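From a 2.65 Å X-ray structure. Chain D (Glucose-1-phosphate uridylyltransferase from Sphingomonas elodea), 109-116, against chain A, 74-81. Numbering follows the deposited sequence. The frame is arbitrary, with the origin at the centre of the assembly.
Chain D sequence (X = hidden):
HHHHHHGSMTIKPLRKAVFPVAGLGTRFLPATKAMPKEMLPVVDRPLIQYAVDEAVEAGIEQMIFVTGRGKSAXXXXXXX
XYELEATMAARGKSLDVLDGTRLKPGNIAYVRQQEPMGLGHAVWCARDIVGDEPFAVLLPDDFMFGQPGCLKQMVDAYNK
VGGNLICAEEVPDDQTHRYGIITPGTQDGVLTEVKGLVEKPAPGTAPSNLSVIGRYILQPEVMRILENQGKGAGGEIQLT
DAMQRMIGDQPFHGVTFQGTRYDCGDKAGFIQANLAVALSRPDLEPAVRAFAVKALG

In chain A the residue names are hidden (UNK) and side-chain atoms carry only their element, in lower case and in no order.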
# COMPACT_ATOMS: atom_id res chain seq x y z
N ALA D 109 -12.34 14.46 2.96
CA ALA D 109 -12.98 13.47 2.11
C ALA D 109 -12.13 13.19 0.88
O ALA D 109 -11.47 14.08 0.34
CB ALA D 109 -14.36 13.96 1.70
N TYR D 110 -12.16 11.94 0.43
CA TYR D 110 -11.40 11.54 -0.73
C TYR D 110 -12.30 10.97 -1.82
O TYR D 110 -13.26 10.24 -1.53
CB TYR D 110 -10.35 10.50 -0.34
CG TYR D 110 -9.42 10.91 0.78
CD1 TYR D 110 -9.86 10.93 2.10
CD2 TYR D 110 -8.09 11.23 0.52
CE1 TYR D 110 -8.98 11.25 3.14
CE2 TYR D 110 -7.21 11.55 1.54
CZ TYR D 110 -7.65 11.56 2.85
OH TYR D 110 -6.75 11.86 3.86
N VAL D 111 -11.99 11.31 -3.06
CA VAL D 111 -12.74 10.81 -4.21
C VAL D 111 -11.70 10.51 -5.28
O VAL D 111 -10.76 11.29 -5.46
CB VAL D 111 -13.81 11.83 -4.73
CG1 VAL D 111 -14.87 12.07 -3.68
CG2 VAL D 111 -13.15 13.14 -5.11
N ARG D 112 -11.85 9.38 -5.95
CA ARG D 112 -10.90 8.97 -6.97
C ARG D 112 -11.24 9.58 -8.33
O ARG D 112 -12.37 9.52 -8.79
CB ARG D 112 -10.86 7.45 -7.06
CG ARG D 112 -10.57 6.79 -5.71
CD ARG D 112 -9.08 6.81 -5.37
NE ARG D 112 -8.40 5.67 -5.97
CZ ARG D 112 -7.80 4.70 -5.28
NH1 ARG D 112 -7.78 4.73 -3.96
NH2 ARG D 112 -7.26 3.68 -5.93
N GLN D 113 -10.23 10.17 -8.96
CA GLN D 113 -10.37 10.79 -10.27
C GLN D 113 -10.60 9.75 -11.36
O GLN D 113 -11.23 10.04 -12.39
CB GLN D 113 -9.11 11.59 -10.59
CG GLN D 113 -9.14 12.26 -11.94
CD GLN D 113 -7.80 12.87 -12.30
OE1 GLN D 113 -6.75 12.25 -12.12
NE2 GLN D 113 -7.84 14.09 -12.84
N GLN D 114 -10.08 8.55 -11.13
CA GLN D 114 -10.19 7.41 -12.05
C GLN D 114 -9.32 7.58 -13.29
O GLN D 114 -8.49 6.71 -13.58
CB GLN D 114 -11.65 7.15 -12.43
CG GLN D 114 -12.46 6.58 -11.28
CD GLN D 114 -13.89 6.25 -11.66
OE1 GLN D 114 -14.16 5.88 -12.80
NE2 GLN D 114 -14.81 6.35 -10.70
N GLU D 115 -9.48 8.67 -14.03
CA GLU D 115 -8.63 8.89 -15.19
C GLU D 115 -8.07 10.30 -15.16
O GLU D 115 -8.77 11.26 -14.86
CB GLU D 115 -9.36 8.62 -16.50
CG GLU D 115 -10.86 8.67 -16.43
CD GLU D 115 -11.52 7.52 -17.15
OE1 GLU D 115 -10.93 7.01 -18.12
OE2 GLU D 115 -12.63 7.12 -16.75
N PRO D 116 -6.77 10.44 -15.45
CA PRO D 116 -6.06 11.72 -15.45
C PRO D 116 -6.44 12.62 -16.62
O PRO D 116 -5.76 12.63 -17.65
CB PRO D 116 -4.60 11.30 -15.48
CG PRO D 116 -4.64 10.10 -16.35
CD PRO D 116 -5.85 9.34 -15.83
N UNK A 74 -10.80 -1.72 -0.21
CA UNK A 74 -12.15 -1.27 -0.51
C UNK A 74 -12.14 -0.10 -1.48
O UNK A 74 -13.08 0.10 -2.25
c UNK A 74 -14.62 -1.24 2.49
c UNK A 74 -12.90 -0.83 0.74
c UNK A 74 -13.64 -1.89 1.54
c UNK A 74 -12.64 -2.68 2.31
N UNK A 75 -11.06 0.68 -1.44
CA UNK A 75 -10.94 1.84 -2.29
C UNK A 75 -10.50 1.45 -3.70
O UNK A 75 -11.04 1.94 -4.69
c UNK A 75 -9.72 5.14 -0.66
o UNK A 75 -9.58 4.73 0.52
c UNK A 75 -9.94 2.82 -1.67
o UNK A 75 -9.29 6.26 -1.04
c UNK A 75 -10.45 4.26 -1.66
N UNK A 76 -9.53 0.55 -3.78
CA UNK A 76 -9.03 0.09 -5.06
C UNK A 76 -10.06 -0.72 -5.82
O UNK A 76 -10.15 -0.65 -7.04
o UNK A 76 -5.79 -0.28 -3.58
c UNK A 76 -7.76 -0.74 -4.85
o UNK A 76 -6.43 1.21 -5.06
c UNK A 76 -6.58 0.12 -4.46
N UNK A 77 -10.87 -1.47 -5.09
CA UNK A 77 -11.88 -2.29 -5.71
C UNK A 77 -12.86 -1.48 -6.56
O UNK A 77 -13.32 -1.94 -7.61
n UNK A 77 -13.41 -5.17 -5.78
c UNK A 77 -14.52 -5.69 -6.28
c UNK A 77 -12.66 -3.05 -4.65
c UNK A 77 -13.71 -3.94 -5.22
n UNK A 77 -15.52 -4.85 -6.07
c UNK A 77 -15.03 -3.75 -5.41
N UNK A 78 -13.17 -0.27 -6.11
CA UNK A 78 -14.12 0.55 -6.85
C UNK A 78 -13.49 1.58 -7.76
O UNK A 78 -14.11 2.60 -8.08
c UNK A 78 -16.01 0.30 -5.20
c UNK A 78 -15.71 -0.21 -3.94
c UNK A 78 -17.17 -0.12 -5.84
c UNK A 78 -18.02 -1.04 -5.24
c UNK A 78 -15.08 1.24 -5.89
c UNK A 78 -17.71 -1.55 -3.97
c UNK A 78 -16.54 -1.13 -3.32
N UNK A 79 -12.27 1.30 -8.19
CA UNK A 79 -11.56 2.18 -9.09
C UNK A 79 -11.14 1.33 -10.27
O UNK A 79 -11.45 0.14 -10.31
c UNK A 79 -10.35 2.77 -8.38
c UNK A 79 -9.78 3.97 -9.10
o UNK A 79 -8.75 4.49 -8.64
o UNK A 79 -10.36 4.39 -10.12
N UNK A 80 -10.47 1.92 -11.25
CA UNK A 80 -10.04 1.14 -12.40
C UNK A 80 -8.83 0.32 -11.98
O UNK A 80 -7.89 0.84 -11.37
c UNK A 80 -9.63 2.03 -13.58
c UNK A 80 -10.85 2.77 -14.13
c UNK A 80 -10.52 3.75 -15.22
c UNK A 80 -9.03 1.17 -14.67
N UNK A 81 -8.86 -0.98 -12.30
CA UNK A 81 -7.75 -1.87 -12.00
C UNK A 81 -6.95 -1.86 -13.29
O UNK A 81 -7.07 -2.75 -14.13
c UNK A 81 -8.25 -3.26 -11.69
O HOH W 1 -8.05 7.29 -9.21

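Position 74 carries four side-chain carbons forked at the second, the pattern of leucine; its side chain is out of reach of the chain D stretch. Leu74(A) lies in the helix and makes no contact. Position 75 has three carbons, the third bearing two oxygens, and its CA-to-CB bond points toward chain D. One oxygen and one carbon each lie 3.6 Å from NH1 of Arg112(D). That is a glutamate. In Glu75(A) the oxygen is OE2, which makes a long salt bridge, and the carbon is CG. Tyr110(D) adds only a peripheral touch, its CB 4.4 Å from OE2 of Glu75(A).

At position 76 two carbons, the second with two oxygens, one of them 2.7 Å from NH2 of Arg112(D), define an aspartate. The CA-to-CB bond points away from chain D, yet with chi1 at -72° (m) the carboxylate of Asp76(A) comes nearer, and NH2 donates to its OD1 with an N-H...acceptor angle of 154°. Position 77 shows one carbon followed by a five-membered ring of three carbons and two nitrogens, hence histidine; His77(A) is out of reach, and its NE2 is hydrogen-bonded elsewhere in the structure. Position 78, one carbon and a six-carbon ring, is phenylalanine. CB of Phe78(A) comes no nearer than 7.0 Å to the chain D stretch, at NE2 of Gln114(D), and the end of the side chain leads away.

Position 79 again has two carbons and two terminal oxygens, one 2.9 Å from NE of Arg112(D), and here CA-to-CB points toward chain D: a second aspartate. That oxygen, OD2 of Asp79(A), accepts from NE (147°) and from NH2 of Arg112(D) at 3.2 Å (136°). Water 1 donates to the same OD2 at 2.9 Å and accepts from N of Gln114(D) at 3.1 Å, linking this carboxylate to the chain D backbone. Position 80 has four carbons, forked at the first with one arm two carbons long, whose end packs 3.9 Å from O of Gln114(D), so it is isoleucine. That carbon is CD1 of Ile80(A), while N of Ile80(A) makes a weak hydrogen bond to OD1 of Asp79(A) at 2.7 Å. A single carbon at position 81 gives alanine; Ala81(A) sits at an N-cap position, clear of chain D.

The contact turns on one cation, Arg112(D), whose chi1 to chi3 are all m and which reaches three acidic side chains. Asp76(A) OD1 and Asp79(A) OD2 lie near the guanidinium plane, where its N-H bonds point, whereas the backbone C of Glu75(A) covers one face. Charge pairing thus dominates, with the water and the Ile80(A) packing extending the contact to Gln114(D).

Chain A, residues 74-81: LEDHFDIA
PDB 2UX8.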